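Local structure of gamma-glutamyltranspeptidase (Ggt) (Helicobacter pylori 26695, 5BPK) at residues V119-H125 with M161-A166. The protein probably transfers or hydrolyses the gamma-glutamyl group of glutathione and related compounds, as an N-terminal nucleophile (Ntn) hydrolase. Residues are numbered along the deposited sequence; the frame is centred on the assembly and turned at random.
Sequences VSAPRFH and MGDVNA. With EDO (1,2-ethanediol), chain R; EDO (1,2-ethanediol), chain H.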
ATOM      1  N   VAL B 119       3.078 -12.401  11.306  1.00  9.28           N
ATOM      2  CA  VAL B 119       3.402 -10.975  11.160  1.00 10.24           C
ATOM      3  C   VAL B 119       4.720 -10.562  11.860  1.00 10.54           C
ATOM      4  O   VAL B 119       5.528  -9.822  11.287  1.00 11.38           O
ATOM      5  CB  VAL B 119       2.232 -10.089  11.641  1.00  9.70           C
ATOM      6  CG1 VAL B 119       2.633  -8.607  11.717  1.00 10.62           C
ATOM      7  CG2 VAL B 119       1.005 -10.276  10.727  1.00 12.20           C
ATOM      8  N   SER B 120       4.931 -11.025  13.089  0.50 11.13           N
ATOM      9  CA  SER B 120       6.135 -10.650  13.839  0.50 12.47           C
ATOM     10  C   SER B 120       7.417 -11.258  13.270  0.50 11.83           C
ATOM     11  O   SER B 120       8.492 -10.677  13.416  0.50 12.02           O
ATOM     12  CB  SER B 120       5.996 -11.050  15.303  0.50 13.06           C
ATOM     13  OG  SER B 120       5.012 -10.263  15.945  0.50 17.92           O
ATOM     14  N   ALA B 121       7.300 -12.418  12.629  1.00 10.75           N
ATOM     15  CA  ALA B 121       8.470 -13.156  12.125  1.00 12.14           C
ATOM     16  C   ALA B 121       9.380 -12.256  11.286  1.00 12.12           C
ATOM     17  O   ALA B 121       8.887 -11.485  10.445  1.00 12.05           O
ATOM     18  CB  ALA B 121       8.039 -14.360  11.306  1.00 12.55           C
ATOM     19  N   PRO B 122      10.702 -12.340  11.519  1.00 10.64           N
ATOM     20  CA  PRO B 122      11.625 -11.543  10.718  1.00 10.89           C
ATOM     21  C   PRO B 122      11.470 -11.778   9.216  1.00 10.57           C
ATOM     22  O   PRO B 122      11.140 -12.885   8.796  1.00 11.53           O
ATOM     23  CB  PRO B 122      12.994 -12.023  11.196  1.00 13.07           C
ATOM     24  CG  PRO B 122      12.758 -12.309  12.655  1.00 11.97           C
ATOM     25  CD  PRO B 122      11.393 -12.975  12.662  1.00 13.11           C
ATOM     26  N   ARG B 123      11.717 -10.723   8.441  1.00 10.85           N
ATOM     27  CA  ARG B 123      11.491 -10.698   6.999  1.00 10.94           C
ATOM     28  C   ARG B 123      12.799 -10.488   6.252  1.00 10.30           C
ATOM     29  O   ARG B 123      13.697  -9.817   6.760  1.00 10.44           O
ATOM     30  CB  ARG B 123      10.536  -9.555   6.648  1.00 10.12           C
ATOM     31  CG  ARG B 123       9.116  -9.829   7.082  1.00 12.10           C
ATOM     32  CD  ARG B 123       8.238  -8.546   7.077  1.00 12.74           C
ATOM     33  NE  ARG B 123       7.009  -8.832   7.817  1.00 14.84           N
ATOM     34  CZ  ARG B 123       6.166  -7.943   8.310  1.00 12.00           C
ATOM     35  NH1 ARG B 123       6.378  -6.642   8.184  1.00 12.42           N
ATOM     36  NH2 ARG B 123       5.103  -8.377   8.971  1.00 14.93           N
ATOM     37  N   PHE B 124      12.898 -11.073   5.055  1.00 11.34           N
ATOM     38  CA  PHE B 124      14.015 -10.814   4.134  1.00 11.29           C
ATOM     39  C   PHE B 124      13.448 -10.233   2.847  1.00 11.88           C
ATOM     40  O   PHE B 124      12.240 -10.213   2.645  1.00 12.43           O
ATOM     41  CB  PHE B 124      14.853 -12.075   3.847  1.00 10.60           C
ATOM     42  CG  PHE B 124      14.085 -13.179   3.182  1.00 10.00           C
ATOM     43  CD1 PHE B 124      14.009 -13.269   1.794  1.00 10.97           C
ATOM     44  CD2 PHE B 124      13.411 -14.111   3.948  1.00 11.13           C
ATOM     45  CE1 PHE B 124      13.278 -14.285   1.193  1.00 12.86           C
ATOM     46  CE2 PHE B 124      12.669 -15.112   3.358  1.00 10.46           C
ATOM     47  CZ  PHE B 124      12.594 -15.204   1.976  1.00 11.31           C
ATOM     48  N   HIS B 125      14.326  -9.746   1.981  1.00 10.46           N
ATOM     49  CA  HIS B 125      13.888  -9.069   0.769  1.00 10.19           C
ATOM     50  C   HIS B 125      14.974  -9.101  -0.296  1.00 10.92           C
ATOM     51  O   HIS B 125      16.139  -8.846  -0.012  1.00 12.52           O
ATOM     52  CB  HIS B 125      13.502  -7.629   1.136  1.00 10.86           C
ATOM     53  CG  HIS B 125      13.162  -6.751  -0.025  1.00  8.66           C
ATOM     54  ND1 HIS B 125      11.980  -6.859  -0.726  1.00 13.62           N
ATOM     55  CD2 HIS B 125      13.844  -5.722  -0.589  1.00 10.73           C
ATOM     56  CE1 HIS B 125      11.954  -5.942  -1.678  1.00 13.18           C
ATOM     57  NE2 HIS B 125      13.067  -5.232  -1.611  1.00 11.14           N
ATOM     58  N   MET B 161      11.082  -3.792   7.817  1.00 10.04           N
ATOM     59  CA  MET B 161      10.314  -3.686   6.601  1.00 11.51           C
ATOM     60  C   MET B 161       8.847  -3.959   6.871  1.00 11.13           C
ATOM     61  O   MET B 161       8.504  -5.037   7.335  1.00 11.17           O
ATOM     62  CB  MET B 161      10.807  -4.731   5.611  1.00 12.67           C
ATOM     63  CG  MET B 161      12.170  -4.461   5.040  1.00 12.17           C
ATOM     64  SD  MET B 161      12.680  -5.737   3.890  1.00 12.36           S
ATOM     65  CE  MET B 161      13.136  -7.065   5.028  1.00 13.57           C
ATOM     66  N   GLY B 162       7.992  -2.990   6.568  1.00 12.78           N
ATOM     67  CA  GLY B 162       6.556  -3.223   6.521  1.00 12.89           C
ATOM     68  C   GLY B 162       5.797  -2.851   7.772  1.00 12.38           C
ATOM     69  O   GLY B 162       6.377  -2.558   8.825  1.00 12.06           O
ATOM     70  N   ASP B 163       4.473  -2.910   7.648  1.00 11.38           N
ATOM     71  CA  ASP B 163       3.563  -2.672   8.769  1.00 10.52           C
ATOM     72  C   ASP B 163       2.239  -3.355   8.425  1.00 11.77           C
ATOM     73  O   ASP B 163       1.310  -2.753   7.903  1.00 11.24           O
ATOM     74  CB  ASP B 163       3.395  -1.175   9.034  1.00 10.97           C
ATOM     75  CG  ASP B 163       2.439  -0.882  10.182  1.00 11.31           C
ATOM     76  OD1 ASP B 163       2.060  -1.825  10.906  1.00 16.05           O
ATOM     77  OD2 ASP B 163       2.054   0.288  10.340  1.00 13.63           O
ATOM     78  N   VAL B 164       2.205  -4.650   8.683  1.00  9.94           N
ATOM     79  CA  VAL B 164       1.096  -5.499   8.311  1.00 10.06           C
ATOM     80  C   VAL B 164      -0.014  -5.467   9.355  1.00 10.01           C
ATOM     81  O   VAL B 164       0.229  -5.648  10.543  1.00 11.39           O
ATOM     82  CB  VAL B 164       1.567  -6.954   8.141  1.00  8.84           C
ATOM     83  CG1 VAL B 164       0.372  -7.888   7.824  1.00 10.91           C
ATOM     84  CG2 VAL B 164       2.656  -7.053   7.067  1.00 11.12           C
ATOM     85  N   ASN B 165      -1.231  -5.212   8.889  1.00  9.99           N
ATOM     86  CA  ASN B 165      -2.426  -5.409   9.672  1.00  9.46           C
ATOM     87  C   ASN B 165      -3.188  -6.522   8.980  1.00  9.50           C
ATOM     88  O   ASN B 165      -3.564  -6.387   7.813  1.00 10.81           O
ATOM     89  CB  ASN B 165      -3.214  -4.109   9.762  1.00  9.94           C
ATOM     90  CG  ASN B 165      -2.447  -3.053  10.504  1.00 10.36           C
ATOM     91  OD1 ASN B 165      -2.087  -3.256  11.668  1.00 11.26           O
ATOM     92  ND2 ASN B 165      -2.154  -1.936   9.839  1.00 13.08           N
ATOM     93  N   ALA B 166      -3.366  -7.633   9.684  1.00  9.33           N
ATOM     94  CA  ALA B 166      -3.869  -8.848   9.076  1.00 10.14           C
ATOM     95  C   ALA B 166      -4.916  -9.547   9.948  1.00 10.29           C
ATOM     96  O   ALA B 166      -4.909  -9.425  11.180  1.00 11.87           O
ATOM     97  CB  ALA B 166      -2.717  -9.786   8.753  1.00 12.47           C
TER
HETATM   98  C1  EDO R 704      14.711 -13.179   7.931  1.00 15.64           C
HETATM   99  O1  EDO R 704      15.153 -14.286   7.132  1.00 19.65           O
HETATM  100  C2  EDO R 704      15.766 -12.068   7.918  1.00 14.35           C
HETATM  101  O2  EDO R 704      15.366 -10.892   8.658  1.00 12.99           O
HETATM  102  C1  EDO H 404       6.871  -9.996  20.282  1.00 20.37           C
HETATM  103  O1  EDO H 404       6.958  -8.697  20.904  1.00 17.18           O
HETATM  104  C2  EDO H 404       6.065  -9.917  18.976  1.00 21.49           C
HETATM  105  O2  EDO H 404       4.678 -10.291  19.159  1.00 16.46           O
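R123 reaches across to the backbone of M161 in this buried contact of an Ntn-hydrolase fold, where the turn leaving helix 115-120 packs against the loop entering sheet strand 166-171. Its NH1 donates to M161 O over 2.8 Å with an N-H...O angle of 153°. The oxygen lies only 8° out of the guanidinium plane, so M161 O meets the guanidinium at its edge, with NH1 in the carbonyl plane. An extended run from CG to NE carries the guanidinium this far. The second terminal nitrogen, R123 NH2, comes within 3.4 Å of V164 CG2, a methyl set obliquely to the guanidinium.

Two apolar patches flank the arginine. V119 CG2 meets V164 CG1 at 3.8 Å and, more loosely, A166 CB at 4.2 Å. M161 bends at chi3 (-76°), which brings M161 CE against the backbone of R123, 3.3 Å from R123 O. The sulfur, M161 SD, lies 3.4 Å from H125 CB and oblique to the imidazole.

Outside the two segments, D183 OD2 forms a salt bridge with R123 NH1 and also accepts from V164 N, tying arginine and loop to one carboxylate. E136 similarly serves both segments, OE1 taking R123 N and OE2 taking M161 N. The H125 ring is held at ND1 by T99 OG1 and at NE2 by Q127 OE1.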